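Local coordinates for Ycf48-like protein (Thermosynechococcus elongatus, PDB 5OJ5) that probably acts early in the assembly of photosystem II and in the replacement of photodamaged D1, and binds the C-terminal extension of D1, at residues His97-Asn103 with Ile114-Ile120; Phe107-Gly112 with His123-Gly128; Leu177-Ile182 with Gln213-Glu217. All blocks are in the same frame, centred on the assembly; numbering follows the deposited sequence.

Contact 1. Residues His97-Asn103 with Ile114-Ile120; sequences HSDYRFN and IVGEPPI
Central Ile120 (chi1 t) sets its CD1 over the face of the Tyr100 ring, 3.7 Å from the centroid (CH-pi), with Ile120 CG2 3.6 Å from Tyr100 CD1 and 4.1 Å from Phe102 CE1. Both aromatic residues take chi1 m. Ile114 CG2 makes a second CH-pi contact, 4.1 Å from the Phe102 centroid, and Pro118, after a cis peptide bond, puts CD 3.9 Å from Tyr100 CD1. Around this centre 101-103 and 114-117 run antiparallel but strongly twisted, axes at 131° and 4.5 Å apart at closest. Arg101 and Glu117 form a hydrogen-bonded pair (Arg101 N to Glu117 O 2.8 Å, Glu117 N to Arg101 O 3.0 Å), Phe102 and Gly116 a non-hydrogen-bonded pair (CA-CA 4.2 Å), and Asn103 N donates to Val115 O (2.9 Å). On the Arg101-Glu117 face Asn103 ND2 donates to Glu117 OE2 (3.1 Å) and to Pro144 O; at the Tyr100 end a water donates to Tyr100 OH, also bonded to Asp96, and Pro119 O (2.9 Å each). The paired strands open a four-stranded propeller blade; Ile120 starts its third. The ladder thus sets a register that turns Phe102 into the apolar side, leaving Arg101, Glu117 and Asn103 on the more exposed one.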
ATOM      1  N   HIS A  97      -4.393  17.065  18.348  1.00 20.25           N
ATOM      2  CA  HIS A  97      -3.867  15.955  19.130  1.00 20.63           C
ATOM      3  C   HIS A  97      -2.988  15.164  18.186  1.00 18.16           C
ATOM      4  O   HIS A  97      -2.964  15.423  16.987  1.00 18.85           O
ATOM      5  CB  HIS A  97      -4.991  15.103  19.743  1.00 22.15           C
ATOM      6  CG  HIS A  97      -5.886  14.449  18.729  1.00 20.56           C
ATOM      7  ND1 HIS A  97      -5.557  13.272  18.094  1.00 22.28           N
ATOM      8  CD2 HIS A  97      -7.132  14.775  18.302  1.00 22.55           C
ATOM      9  CE1 HIS A  97      -6.544  12.926  17.281  1.00 22.30           C
ATOM     10  NE2 HIS A  97      -7.505  13.828  17.380  1.00 22.73           N
ATOM     11  N   SER A  98      -2.280  14.170  18.717  1.00 18.61           N
ATOM     12  CA  SER A  98      -1.413  13.336  17.893  1.00 18.01           C
ATOM     13  C   SER A  98      -1.883  11.899  17.791  1.00 17.99           C
ATOM     14  O   SER A  98      -1.100  11.042  17.386  1.00 23.68           O
ATOM     15  CB  SER A  98       0.013  13.333  18.405  1.00 19.00           C
ATOM     16  OG  SER A  98       0.048  12.800  19.717  1.00 21.94           O
ATOM     17  N   ASP A  99      -3.128  11.610  18.129  1.00 18.19           N
ATOM     18  CA  ASP A  99      -3.613  10.239  18.030  1.00 20.18           C
ATOM     19  C   ASP A  99      -4.004   9.814  16.611  1.00 20.62           C
ATOM     20  O   ASP A  99      -4.275   8.625  16.351  1.00 22.34           O
ATOM     21  CB  ASP A  99      -4.707  10.001  19.072  1.00 25.48           C
ATOM     22  CG  ASP A  99      -4.177  10.091  20.467  1.00 31.22           C
ATOM     23  OD1 ASP A  99      -3.097   9.518  20.721  1.00 33.20           O
ATOM     24  OD2 ASP A  99      -4.806  10.755  21.305  1.00 36.07           O
ATOM     25  N   TYR A 100      -3.903  10.689  15.632  1.00 17.08           N
ATOM     26  CA  TYR A 100      -4.306  10.371  14.267  1.00 15.55           C
ATOM     27  C   TYR A 100      -3.468   9.252  13.672  1.00 13.43           C
ATOM     28  O   TYR A 100      -2.244   9.211  13.809  1.00 16.60           O
ATOM     29  CB  TYR A 100      -4.147  11.603  13.393  1.00 16.04           C
ATOM     30  CG  TYR A 100      -5.044  12.757  13.793  1.00 15.33           C
ATOM     31  CD1 TYR A 100      -6.379  12.729  13.432  1.00 15.11           C
ATOM     32  CD2 TYR A 100      -4.555  13.871  14.468  1.00 16.80           C
ATOM     33  CE1 TYR A 100      -7.244  13.804  13.742  1.00 15.58           C
ATOM     34  CE2 TYR A 100      -5.405  14.938  14.771  1.00 17.19           C
ATOM     35  CZ  TYR A 100      -6.751  14.898  14.402  1.00 16.45           C
ATOM     36  OH  TYR A 100      -7.636  15.900  14.691  1.00 19.91           O
ATOM     37  N   ARG A 101      -4.143   8.341  13.012  1.00 13.75           N
ATOM     38  CA  ARG A 101      -3.496   7.326  12.193  1.00 13.00           C
ATOM     39  C   ARG A 101      -3.478   7.882  10.785  1.00 11.86           C
ATOM     40  O   ARG A 101      -4.527   7.959  10.139  1.00 14.31           O
ATOM     41  CB  ARG A 101      -4.327   6.060  12.279  1.00 15.69           C
ATOM     42  CG  ARG A 101      -3.806   4.936  11.468  1.00 17.15           C
ATOM     43  CD  ARG A 101      -4.826   3.787  11.489  1.00 19.32           C
ATOM     44  NE  ARG A 101      -4.441   2.683  10.629  1.00 22.06           N
ATOM     45  CZ  ARG A 101      -3.630   1.684  10.974  1.00 23.28           C
ATOM     46  NH1 ARG A 101      -3.117   1.576  12.210  1.00 23.47           N
ATOM     47  NH2 ARG A 101      -3.359   0.743  10.078  1.00 25.47           N
ATOM     48  N   PHE A 102      -2.297   8.310  10.290  1.00 11.10           N
ATOM     49  CA  PHE A 102      -2.189   8.794   8.922  1.00 11.24           C
ATOM     50  C   PHE A 102      -2.057   7.582   8.018  1.00 11.38           C
ATOM     51  O   PHE A 102      -1.024   6.913   8.013  1.00 12.79           O
ATOM     52  CB  PHE A 102      -0.996   9.727   8.753  1.00 11.65           C
ATOM     53  CG  PHE A 102      -1.095  11.068   9.441  1.00 10.85           C
ATOM     54  CD1 PHE A 102      -2.277  11.684   9.776  1.00 14.36           C
ATOM     55  CD2 PHE A 102       0.079  11.767   9.685  1.00 13.79           C
ATOM     56  CE1 PHE A 102      -2.277  12.948  10.368  1.00 15.31           C
ATOM     57  CE2 PHE A 102       0.068  13.025  10.218  1.00 14.67           C
ATOM     58  CZ  PHE A 102      -1.123  13.596  10.591  1.00 14.00           C
ATOM     59  N   ASN A 103      -3.139   7.275   7.302  1.00 11.92           N
ATOM     60  CA  ASN A 103      -3.315   6.054   6.547  1.00 13.07           C
ATOM     61  C   ASN A 103      -2.712   6.143   5.147  1.00 10.17           C
ATOM     62  O   ASN A 103      -2.414   5.108   4.550  1.00 11.59           O
ATOM     63  CB  ASN A 103      -4.874   5.782   6.394  1.00 15.49           C
ATOM     64  CG  ASN A 103      -5.525   5.297   7.587  1.00 17.28           C
ATOM     65  OD1 ASN A 103      -4.959   4.550   8.372  1.00 19.68           O
ATOM     66  ND2 ASN A 103      -6.777   5.670   7.711  1.00 16.55           N
ATOM     67  N   ILE A 114      -2.600  14.140   2.634  1.00  8.80           N
ATOM     68  CA  ILE A 114      -2.551  13.097   3.666  1.00  9.20           C
ATOM     69  C   ILE A 114      -3.959  12.946   4.211  1.00  9.27           C
ATOM     70  O   ILE A 114      -4.633  13.949   4.460  1.00  9.69           O
ATOM     71  CB  ILE A 114      -1.606  13.496   4.819  1.00  9.41           C
ATOM     72  CG1 ILE A 114      -0.163  13.622   4.311  1.00 10.21           C
ATOM     73  CG2 ILE A 114      -1.687  12.471   5.956  1.00 11.67           C
ATOM     74  CD1 ILE A 114       0.756  14.336   5.306  1.00 12.13           C
ATOM     75  N   VAL A 115      -4.393  11.700   4.433  1.00  8.86           N
ATOM     76  CA  VAL A 115      -5.639  11.486   5.152  1.00  9.36           C
ATOM     77  C   VAL A 115      -5.440  10.472   6.258  1.00  9.87           C
ATOM     78  O   VAL A 115      -4.545   9.624   6.222  1.00 11.18           O
ATOM     79  CB  VAL A 115      -6.811  11.073   4.237  1.00 10.01           C
ATOM     80  CG1 VAL A 115      -7.115  12.160   3.237  1.00 11.52           C
ATOM     81  CG2 VAL A 115      -6.544   9.732   3.523  1.00 10.86           C
ATOM     82  N   GLY A 116      -6.337  10.533   7.236  1.00 10.40           N
ATOM     83  CA  GLY A 116      -6.254   9.629   8.350  1.00 13.26           C
ATOM     84  C   GLY A 116      -7.520   9.560   9.157  1.00 12.01           C
ATOM     85  O   GLY A 116      -8.554  10.155   8.820  1.00 12.10           O
ATOM     86  N   GLU A 117      -7.406   8.807  10.243  1.00 12.79           N
ATOM     87  CA  GLU A 117      -8.513   8.532  11.168  1.00 14.10           C
ATOM     88  C   GLU A 117      -8.057   8.804  12.599  1.00 15.12           C
ATOM     89  O   GLU A 117      -6.923   8.474  12.944  1.00 16.87           O
ATOM     90  CB  GLU A 117      -8.975   7.088  11.039  1.00 16.56           C
ATOM     91  CG  GLU A 117      -7.962   6.074  11.321  1.00 20.44           C
ATOM     92  CD  GLU A 117      -8.489   4.693  11.040  1.00 22.69           C
ATOM     93  OE1 GLU A 117      -8.903   4.025  12.010  1.00 26.49           O
ATOM     94  OE2 GLU A 117      -8.484   4.291   9.841  1.00 22.76           O
ATOM     95  N   PRO A 118      -8.901   9.415  13.453  1.00 15.68           N
ATOM     96  CA  PRO A 118     -10.210   9.964  13.123  1.00 16.40           C
ATOM     97  C   PRO A 118     -10.077  11.030  12.035  1.00 14.22           C
ATOM     98  O   PRO A 118      -8.960  11.517  11.769  1.00 14.90           O
ATOM     99  CB  PRO A 118     -10.689  10.546  14.470  1.00 18.76           C
ATOM    100  CG  PRO A 118      -9.468  10.855  15.176  1.00 21.47           C
ATOM    101  CD  PRO A 118      -8.495   9.755  14.825  1.00 18.33           C
ATOM    102  N   PRO A 119     -11.185  11.385  11.387  1.00 14.33           N
ATOM    103  CA  PRO A 119     -11.102  12.064  10.096  1.00 13.15           C
ATOM    104  C   PRO A 119     -10.193  13.266  10.113  1.00 12.60           C
ATOM    105  O   PRO A 119     -10.385  14.221  10.884  1.00 14.25           O
ATOM    106  CB  PRO A 119     -12.565  12.415   9.806  1.00 15.10           C
ATOM    107  CG  PRO A 119     -13.327  11.291  10.471  1.00 16.44           C
ATOM    108  CD  PRO A 119     -12.572  11.007  11.741  1.00 16.32           C
ATOM    109  N   ILE A 120      -9.217  13.249   9.205  1.00 11.47           N
ATOM    110  CA  ILE A 120      -8.313  14.371   9.006  1.00 11.35           C
ATOM    111  C   ILE A 120      -7.849  14.316   7.565  1.00 10.81           C
ATOM    112  O   ILE A 120      -7.623  13.243   6.990  1.00 10.50           O
ATOM    113  CB  ILE A 120      -7.119  14.339   9.996  1.00 12.07           C
ATOM    114  CG1 ILE A 120      -6.234  15.584   9.845  1.00 13.28           C
ATOM    115  CG2 ILE A 120      -6.328  13.035   9.894  1.00 13.03           C
ATOM    116  CD1 ILE A 120      -5.334  15.832  11.036  1.00 15.59           C
TER
HETATM  117  O   HOH W   1      -6.798   6.597  15.074  1.00 31.53           O
HETATM  118  O   HOH W   2      -9.155  16.439  12.298  1.00 25.06           O

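Contact 2. Residues Phe107-Gly112 with His123-Gly128; sequences FQGNEG and HTTDGG
Strand 101-108 reverses into strand 111-117 through a type II' turn from Gln108 to Glu111, with Gly109 at positive phi (60°). Beyond it, Gly112 and Thr124 form an antiparallel hydrogen-bonded pair: Gly112 N to Thr124 O and Thr124 N to Gly112 O are both 2.9 Å, CA-CA 5.1 Å. Past Thr124 the chain curls back, so that Gly127 N donates to Asn110 O (2.9 Å). Gly127 and Gly128 both have positive phi, and a CB on Gly127 would strike Asn110 OD1. Thr124 (chi1 t) organises this loop: its OG1 accepts from Asp126 N (3.2 Å), an ST turn, and additionally from Gly128 N (2.9 Å), and is bonded to Ser130 O. The Phe107 ring (chi1 m) lies beside Thr124, Phe107 CE1 to Thr124 CG2 3.5 Å, where a CB on Gly112 would clash with it. His123 NE2 donates to Glu111 OE2 at 2.8 Å, both residues chi1 t, while Glu111 OE1 accepts from Gly153 N. In this propeller blade the turn between strands one and two thus lies beside the loop from strand three to four. Main-chain bonds fix the two together, the His-carboxylate bond adds a side-chain tie, and glycine at 112 and 127 permits the close approach.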
ATOM      1  N   PHE A 107       1.411  12.341  -3.461  1.00  8.48           N
ATOM      2  CA  PHE A 107       1.852  13.542  -4.184  1.00  9.28           C
ATOM      3  C   PHE A 107       1.708  13.332  -5.679  1.00  9.43           C
ATOM      4  O   PHE A 107       1.882  12.229  -6.209  1.00 10.40           O
ATOM      5  CB  PHE A 107       3.336  13.830  -3.893  1.00 10.30           C
ATOM      6  CG  PHE A 107       3.536  14.555  -2.582  1.00  9.83           C
ATOM      7  CD1 PHE A 107       3.658  15.950  -2.562  1.00 10.38           C
ATOM      8  CD2 PHE A 107       3.566  13.867  -1.359  1.00 11.12           C
ATOM      9  CE1 PHE A 107       3.812  16.647  -1.387  1.00 10.89           C
ATOM     10  CE2 PHE A 107       3.719  14.591  -0.145  1.00 11.16           C
ATOM     11  CZ  PHE A 107       3.834  15.975  -0.180  1.00 10.52           C
ATOM     12  N   GLN A 108       1.432  14.439  -6.357  1.00  9.48           N
ATOM     13  CA  GLN A 108       1.608  14.540  -7.814  1.00 10.32           C
ATOM     14  C   GLN A 108       2.398  15.838  -7.992  1.00 11.09           C
ATOM     15  O   GLN A 108       1.860  16.940  -7.812  1.00 12.02           O
ATOM     16  CB  GLN A 108       0.270  14.565  -8.535  1.00 11.16           C
ATOM     17  CG  GLN A 108       0.416  14.719 -10.045  1.00 14.41           C
ATOM     18  CD  GLN A 108       1.345  13.684 -10.626  1.00 17.50           C
ATOM     19  OE1 GLN A 108       2.326  14.035 -11.320  1.00 26.05           O
ATOM     20  NE2 GLN A 108       1.064  12.441 -10.400  1.00 17.76           N
ATOM     21  N   GLY A 109       3.685  15.701  -8.236  1.00 12.21           N
ATOM     22  CA  GLY A 109       4.556  16.881  -8.157  1.00 13.00           C
ATOM     23  C   GLY A 109       4.506  17.478  -6.765  1.00 12.19           C
ATOM     24  O   GLY A 109       4.464  16.759  -5.760  1.00 12.11           O
ATOM     25  N   ASN A 110       4.485  18.808  -6.671  1.00 12.18           N
ATOM     26  CA  ASN A 110       4.507  19.480  -5.373  1.00 13.10           C
ATOM     27  C   ASN A 110       3.164  19.473  -4.661  1.00 11.67           C
ATOM     28  O   ASN A 110       3.096  19.954  -3.520  1.00 12.21           O
ATOM     29  CB  ASN A 110       5.021  20.918  -5.499  1.00 15.73           C
ATOM     30  CG  ASN A 110       6.524  21.061  -5.119  1.00 15.68           C
ATOM     31  OD1 ASN A 110       7.196  20.122  -4.743  1.00 17.47           O
ATOM     32  ND2 ASN A 110       7.010  22.270  -5.196  1.00 20.28           N
ATOM     33  N   GLU A 111       2.088  18.975  -5.291  1.00 11.20           N
ATOM     34  CA  GLU A 111       0.794  18.904  -4.632  1.00 10.71           C
ATOM     35  C   GLU A 111       0.670  17.579  -3.891  1.00  9.70           C
ATOM     36  O   GLU A 111       0.800  16.517  -4.500  1.00 10.09           O
ATOM     37  CB  GLU A 111      -0.354  19.050  -5.608  1.00 11.50           C
ATOM     38  CG  GLU A 111      -1.633  19.186  -4.838  1.00 14.10           C
ATOM     39  CD  GLU A 111      -2.813  19.620  -5.691  1.00 14.82           C
ATOM     40  OE1 GLU A 111      -2.867  19.337  -6.931  1.00 15.07           O
ATOM     41  OE2 GLU A 111      -3.731  20.336  -5.124  1.00 17.73           O
ATOM     42  N   GLY A 112       0.425  17.647  -2.580  1.00  9.66           N
ATOM     43  CA  GLY A 112       0.339  16.462  -1.765  1.00 10.08           C
ATOM     44  C   GLY A 112      -0.849  16.492  -0.827  1.00  8.82           C
ATOM     45  O   GLY A 112      -1.357  17.543  -0.449  1.00  9.73           O
ATOM     46  N   HIS A 123      -3.172  19.058   3.248  1.00 10.55           N
ATOM     47  CA  HIS A 123      -2.884  19.385   1.868  1.00 10.39           C
ATOM     48  C   HIS A 123      -1.706  20.333   1.803  1.00 10.31           C
ATOM     49  O   HIS A 123      -1.557  21.245   2.635  1.00 11.89           O
ATOM     50  CB  HIS A 123      -4.152  20.011   1.251  1.00 11.64           C
ATOM     51  CG  HIS A 123      -4.023  20.432  -0.184  1.00 12.04           C
ATOM     52  ND1 HIS A 123      -4.183  21.736  -0.575  1.00 15.16           N
ATOM     53  CD2 HIS A 123      -3.824  19.726  -1.311  1.00 12.46           C
ATOM     54  CE1 HIS A 123      -4.081  21.820  -1.890  1.00 14.60           C
ATOM     55  NE2 HIS A 123      -3.842  20.613  -2.365  1.00 13.06           N
ATOM     56  N   THR A 124      -0.916  20.186   0.754  1.00 10.11           N
ATOM     57  CA  THR A 124       0.205  21.071   0.455  1.00 10.22           C
ATOM     58  C   THR A 124       0.246  21.318  -1.047  1.00 11.07           C
ATOM     59  O   THR A 124      -0.069  20.432  -1.847  1.00 10.78           O
ATOM     60  CB  THR A 124       1.557  20.445   0.938  1.00 10.65           C
ATOM     61  OG1 THR A 124       2.615  21.362   0.677  1.00 11.01           O
ATOM     62  CG2 THR A 124       1.903  19.149   0.242  1.00 11.52           C
ATOM     63  N   THR A 125       0.722  22.496  -1.415  1.00 11.19           N
ATOM     64  CA  THR A 125       1.020  22.796  -2.804  1.00 12.45           C
ATOM     65  C   THR A 125       2.482  23.110  -3.029  1.00 12.55           C
ATOM     66  O   THR A 125       2.856  23.456  -4.153  1.00 14.54           O
ATOM     67  CB  THR A 125       0.156  23.937  -3.334  1.00 15.38           C
ATOM     68  OG1 THR A 125       0.408  25.075  -2.522  1.00 18.30           O
ATOM     69  CG2 THR A 125      -1.293  23.570  -3.298  1.00 18.33           C
ATOM     70  N   ASP A 126       3.323  22.992  -2.008  1.00 12.08           N
ATOM     71  CA  ASP A 126       4.728  23.366  -2.141  1.00 13.08           C
ATOM     72  C   ASP A 126       5.655  22.241  -1.711  1.00 12.49           C
ATOM     73  O   ASP A 126       6.762  22.485  -1.226  1.00 13.75           O
ATOM     74  CB  ASP A 126       5.034  24.676  -1.383  1.00 14.42           C
ATOM     75  CG  ASP A 126       4.784  24.582   0.109  1.00 14.97           C
ATOM     76  OD1 ASP A 126       4.534  23.477   0.612  1.00 14.62           O
ATOM     77  OD2 ASP A 126       4.878  25.642   0.787  1.00 18.03           O
ATOM     78  N   GLY A 127       5.242  21.000  -1.943  1.00 11.83           N
ATOM     79  CA  GLY A 127       6.115  19.897  -1.627  1.00 11.65           C
ATOM     80  C   GLY A 127       6.202  19.611  -0.149  1.00 11.66           C
ATOM     81  O   GLY A 127       7.190  19.010   0.304  1.00 12.80           O
ATOM     82  N   GLY A 128       5.192  20.014   0.627  1.00 11.04           N
ATOM     83  CA  GLY A 128       5.186  19.760   2.034  1.00 10.95           C
ATOM     84  C   GLY A 128       5.974  20.752   2.867  1.00 12.49           C
ATOM     85  O   GLY A 128       6.158  20.525   4.064  1.00 12.79           O
TER

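Contact 3. Residues Leu177-Ile182 with Gln213-Glu217; sequences LVQEAI and QTAWE
Trp216, with chi1 m and chi2 87°, has its CA-to-CB bond pointing toward 177-182, and its indole receives two aliphatic side chains. Ile182 takes chi1 p and chi2 t, which sets CD1 over the face of the five-membered ring, 3.7 Å from its centroid and 4° off the normal, a CH-pi contact; Ile182 CG2 lies 3.8 Å from Trp216 CD1. Val178 (chi1 t) has CG1 3.9 Å from Trp216 CD1. The indole NE1 is bonded to Gly162 O in the turn before strand 164-167. The carboxyl group of Glu180 (chi1 m) reaches the other backbone, with OE2 2.5 Å from Thr214 O and OE1 3.6 Å from Ala215 CB. The nearest CA atoms are those of Val178 and Thr214, 5.6 Å apart, and waters fill the gap between the backbones: one joins Leu177 O (2.7 Å) to Gln213 O (2.6 Å), another Leu177 O to Thr214 O (3.0 Å each), and a third Glu180 O (2.8 Å) to Trp216 N (2.9 Å). Leu177 and Val178 form a classic beta bulge opposite Ile164. Residues 213-217 belong to the Arg-rich patch, and the whole is a junction between neighbouring blades of the seven-bladed beta-propeller.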
ATOM      1  N   LEU A 177     -18.949   9.817  -5.769  1.00 13.60           N
ATOM      2  CA  LEU A 177     -18.997   8.848  -6.848  1.00 13.83           C
ATOM      3  C   LEU A 177     -19.658   7.564  -6.409  1.00 13.93           C
ATOM      4  O   LEU A 177     -20.414   6.981  -7.190  1.00 15.14           O
ATOM      5  CB  LEU A 177     -17.598   8.535  -7.374  1.00 14.80           C
ATOM      6  CG  LEU A 177     -16.797   9.748  -7.810  1.00 16.49           C
ATOM      7  CD1 LEU A 177     -15.453   9.273  -8.303  1.00 17.45           C
ATOM      8  CD2 LEU A 177     -17.513  10.567  -8.812  1.00 19.35           C
ATOM      9  N   VAL A 178     -19.404   7.138  -5.171  1.00 13.36           N
ATOM     10  CA  VAL A 178     -20.038   5.953  -4.603  1.00 13.40           C
ATOM     11  C   VAL A 178     -20.419   6.303  -3.178  1.00 13.01           C
ATOM     12  O   VAL A 178     -19.554   6.666  -2.375  1.00 14.29           O
ATOM     13  CB  VAL A 178     -19.106   4.721  -4.599  1.00 14.19           C
ATOM     14  CG1 VAL A 178     -19.742   3.545  -3.844  1.00 15.25           C
ATOM     15  CG2 VAL A 178     -18.741   4.313  -6.018  1.00 16.27           C
ATOM     16  N   GLN A 179     -21.713   6.164  -2.850  1.00 14.19           N
ATOM     17  CA  GLN A 179     -22.197   6.369  -1.490  1.00 15.74           C
ATOM     18  C   GLN A 179     -22.716   5.097  -0.861  1.00 14.67           C
ATOM     19  O   GLN A 179     -23.076   5.113   0.326  1.00 17.56           O
ATOM     20  CB  GLN A 179     -23.347   7.387  -1.488  1.00 19.33           C
ATOM     21  CG  GLN A 179     -22.874   8.738  -1.915  1.00 21.33           C
ATOM     22  CD  GLN A 179     -23.916   9.809  -1.747  1.00 25.97           C
ATOM     23  OE1 GLN A 179     -24.164  10.261  -0.644  1.00 28.99           O
ATOM     24  NE2 GLN A 179     -24.504  10.242  -2.852  1.00 28.70           N
ATOM     25  N   GLU A 180     -22.730   3.981  -1.585  1.00 13.49           N
ATOM     26  CA  GLU A 180     -23.244   2.716  -1.034  1.00 13.65           C
ATOM     27  C   GLU A 180     -22.081   2.031  -0.337  1.00 13.22           C
ATOM     28  O   GLU A 180     -21.192   1.458  -0.986  1.00 13.88           O
ATOM     29  CB  GLU A 180     -23.803   1.857  -2.169  1.00 17.65           C
ATOM     30  CG  GLU A 180     -24.955   2.459  -2.876  1.00 27.76           C
ATOM     31  CD  GLU A 180     -24.625   2.811  -4.298  1.00 36.88           C
ATOM     32  OE1 GLU A 180     -25.461   2.477  -5.179  1.00 39.69           O
ATOM     33  OE2 GLU A 180     -23.547   3.452  -4.511  1.00 39.72           O
ATOM     34  N   ALA A 181     -22.044   2.146   0.983  1.00 12.58           N
ATOM     35  CA  ALA A 181     -20.944   1.596   1.773  1.00 12.25           C
ATOM     36  C   ALA A 181     -20.955   0.073   1.757  1.00 12.11           C
ATOM     37  O   ALA A 181     -22.021  -0.553   1.716  1.00 13.68           O
ATOM     38  CB  ALA A 181     -21.092   2.108   3.209  1.00 14.11           C
ATOM     39  N   ILE A 182     -19.764  -0.519   1.896  1.00 12.22           N
ATOM     40  CA  ILE A 182     -19.531  -1.965   1.793  1.00 12.31           C
ATOM     41  C   ILE A 182     -18.883  -2.592   3.025  1.00 14.50           C
ATOM     42  O   ILE A 182     -18.287  -3.696   2.924  1.00 16.44           O
ATOM     43  CB  ILE A 182     -18.717  -2.317   0.541  1.00 12.31           C
ATOM     44  CG1 ILE A 182     -17.332  -1.646   0.559  1.00 12.39           C
ATOM     45  CG2 ILE A 182     -19.505  -1.960  -0.695  1.00 14.45           C
ATOM     46  CD1 ILE A 182     -16.378  -2.202  -0.529  1.00 13.36           C
ATOM     47  N   GLN A 213     -19.069   3.350 -12.626  1.00 27.90           N
ATOM     48  CA  GLN A 213     -19.931   2.486 -11.838  1.00 27.83           C
ATOM     49  C   GLN A 213     -20.505   3.295 -10.677  1.00 27.20           C
ATOM     50  O   GLN A 213     -19.815   4.131 -10.083  1.00 26.48           O
ATOM     51  CB  GLN A 213     -19.093   1.352 -11.251  1.00 25.73           C
ATOM     52  CG  GLN A 213     -19.139  -0.012 -11.870  1.00 29.01           C
ATOM     53  CD  GLN A 213     -18.104  -0.938 -11.146  1.00 27.85           C
ATOM     54  OE1 GLN A 213     -16.996  -1.036 -11.595  1.00 29.67           O
ATOM     55  NE2 GLN A 213     -18.474  -1.584  -9.997  1.00 25.57           N
ATOM     56  N   THR A 214     -21.747   3.023 -10.311  1.00 29.17           N
ATOM     57  CA  THR A 214     -22.297   3.748  -9.175  1.00 27.93           C
ATOM     58  C   THR A 214     -22.192   3.009  -7.851  1.00 23.56           C
ATOM     59  O   THR A 214     -22.555   3.578  -6.823  1.00 23.85           O
ATOM     60  CB  THR A 214     -23.745   4.164  -9.414  1.00 30.47           C
ATOM     61  OG1 THR A 214     -24.553   2.991  -9.545  1.00 32.98           O
ATOM     62  CG2 THR A 214     -23.851   5.009 -10.649  1.00 32.74           C
ATOM     63  N   ALA A 215     -21.697   1.777  -7.852  1.00 19.55           N
ATOM     64  CA  ALA A 215     -21.555   0.986  -6.647  1.00 16.50           C
ATOM     65  C   ALA A 215     -20.429   0.001  -6.901  1.00 13.97           C
ATOM     66  O   ALA A 215     -20.104  -0.299  -8.050  1.00 15.69           O
ATOM     67  CB  ALA A 215     -22.848   0.213  -6.336  1.00 19.90           C
ATOM     68  N   TRP A 216     -19.873  -0.524  -5.828  1.00 12.17           N
ATOM     69  CA  TRP A 216     -18.922  -1.633  -5.946  1.00 10.93           C
ATOM     70  C   TRP A 216     -19.638  -2.876  -6.469  1.00 11.94           C
ATOM     71  O   TRP A 216     -20.817  -3.107  -6.185  1.00 13.86           O
ATOM     72  CB  TRP A 216     -18.363  -1.960  -4.551  1.00 11.24           C
ATOM     73  CG  TRP A 216     -17.447  -0.889  -3.998  1.00 10.44           C
ATOM     74  CD1 TRP A 216     -17.827   0.202  -3.291  1.00 11.11           C
ATOM     75  CD2 TRP A 216     -16.039  -0.840  -4.093  1.00  9.75           C
ATOM     76  NE1 TRP A 216     -16.727   0.937  -2.922  1.00 11.85           N
ATOM     77  CE2 TRP A 216     -15.615   0.314  -3.409  1.00 10.58           C
ATOM     78  CE3 TRP A 216     -15.077  -1.676  -4.654  1.00 11.16           C
ATOM     79  CZ2 TRP A 216     -14.266   0.634  -3.266  1.00 12.09           C
ATOM     80  CZ3 TRP A 216     -13.718  -1.321  -4.531  1.00 12.05           C
ATOM     81  CH2 TRP A 216     -13.340  -0.194  -3.836  1.00 12.13           C
ATOM     82  N   GLU A 217     -18.905  -3.715  -7.171  1.00 11.94           N
ATOM     83  CA  GLU A 217     -19.406  -4.998  -7.658  1.00 12.33           C
ATOM     84  C   GLU A 217     -18.792  -6.116  -6.836  1.00 12.05           C
ATOM     85  O   GLU A 217     -17.560  -6.268  -6.863  1.00 12.30           O
ATOM     86  CB  GLU A 217     -19.003  -5.163  -9.124  1.00 15.80           C
ATOM     87  CG  GLU A 217     -19.401  -6.485  -9.746  1.00 24.51           C
ATOM     88  CD  GLU A 217     -19.341  -6.424 -11.263  1.00 34.28           C
ATOM     89  OE1 GLU A 217     -20.036  -7.228 -11.916  1.00 39.08           O
ATOM     90  OE2 GLU A 217     -18.589  -5.574 -11.809  1.00 38.68           O
TER
HETATM   91  O   HOH W   3     -20.002   6.752  -9.857  1.00 23.49           O
HETATM   92  O   HOH W   4     -23.400   6.460  -7.232  1.00 44.73           O
HETATM   93  O   HOH W   5     -21.201  -0.124  -3.294  1.00 18.48           O

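Contacts 1 and 2 share the hairpin of strands 101-108 and 111-117, their centres 18 Å apart. Contact 1 adds the start of the third strand of that blade, and contact 2 the end of this strand and the loop beyond. Contact 3 stands apart, about 14 Å from contact 1 and 16 Å from contact 2 between nearest atoms, and joins two blades instead of strands within one. Direct backbone pairing holds contacts 1 and 2, whereas contact 3 relies on bridging waters and an indole. All three are partly buried. Measured from the chain centre, contact 1 (17 Å) combines two aromatic rings and isoleucines with a polar face; contact 2 (20 Å) is rich in glycine; contact 3 is centred farthest out (21 Å).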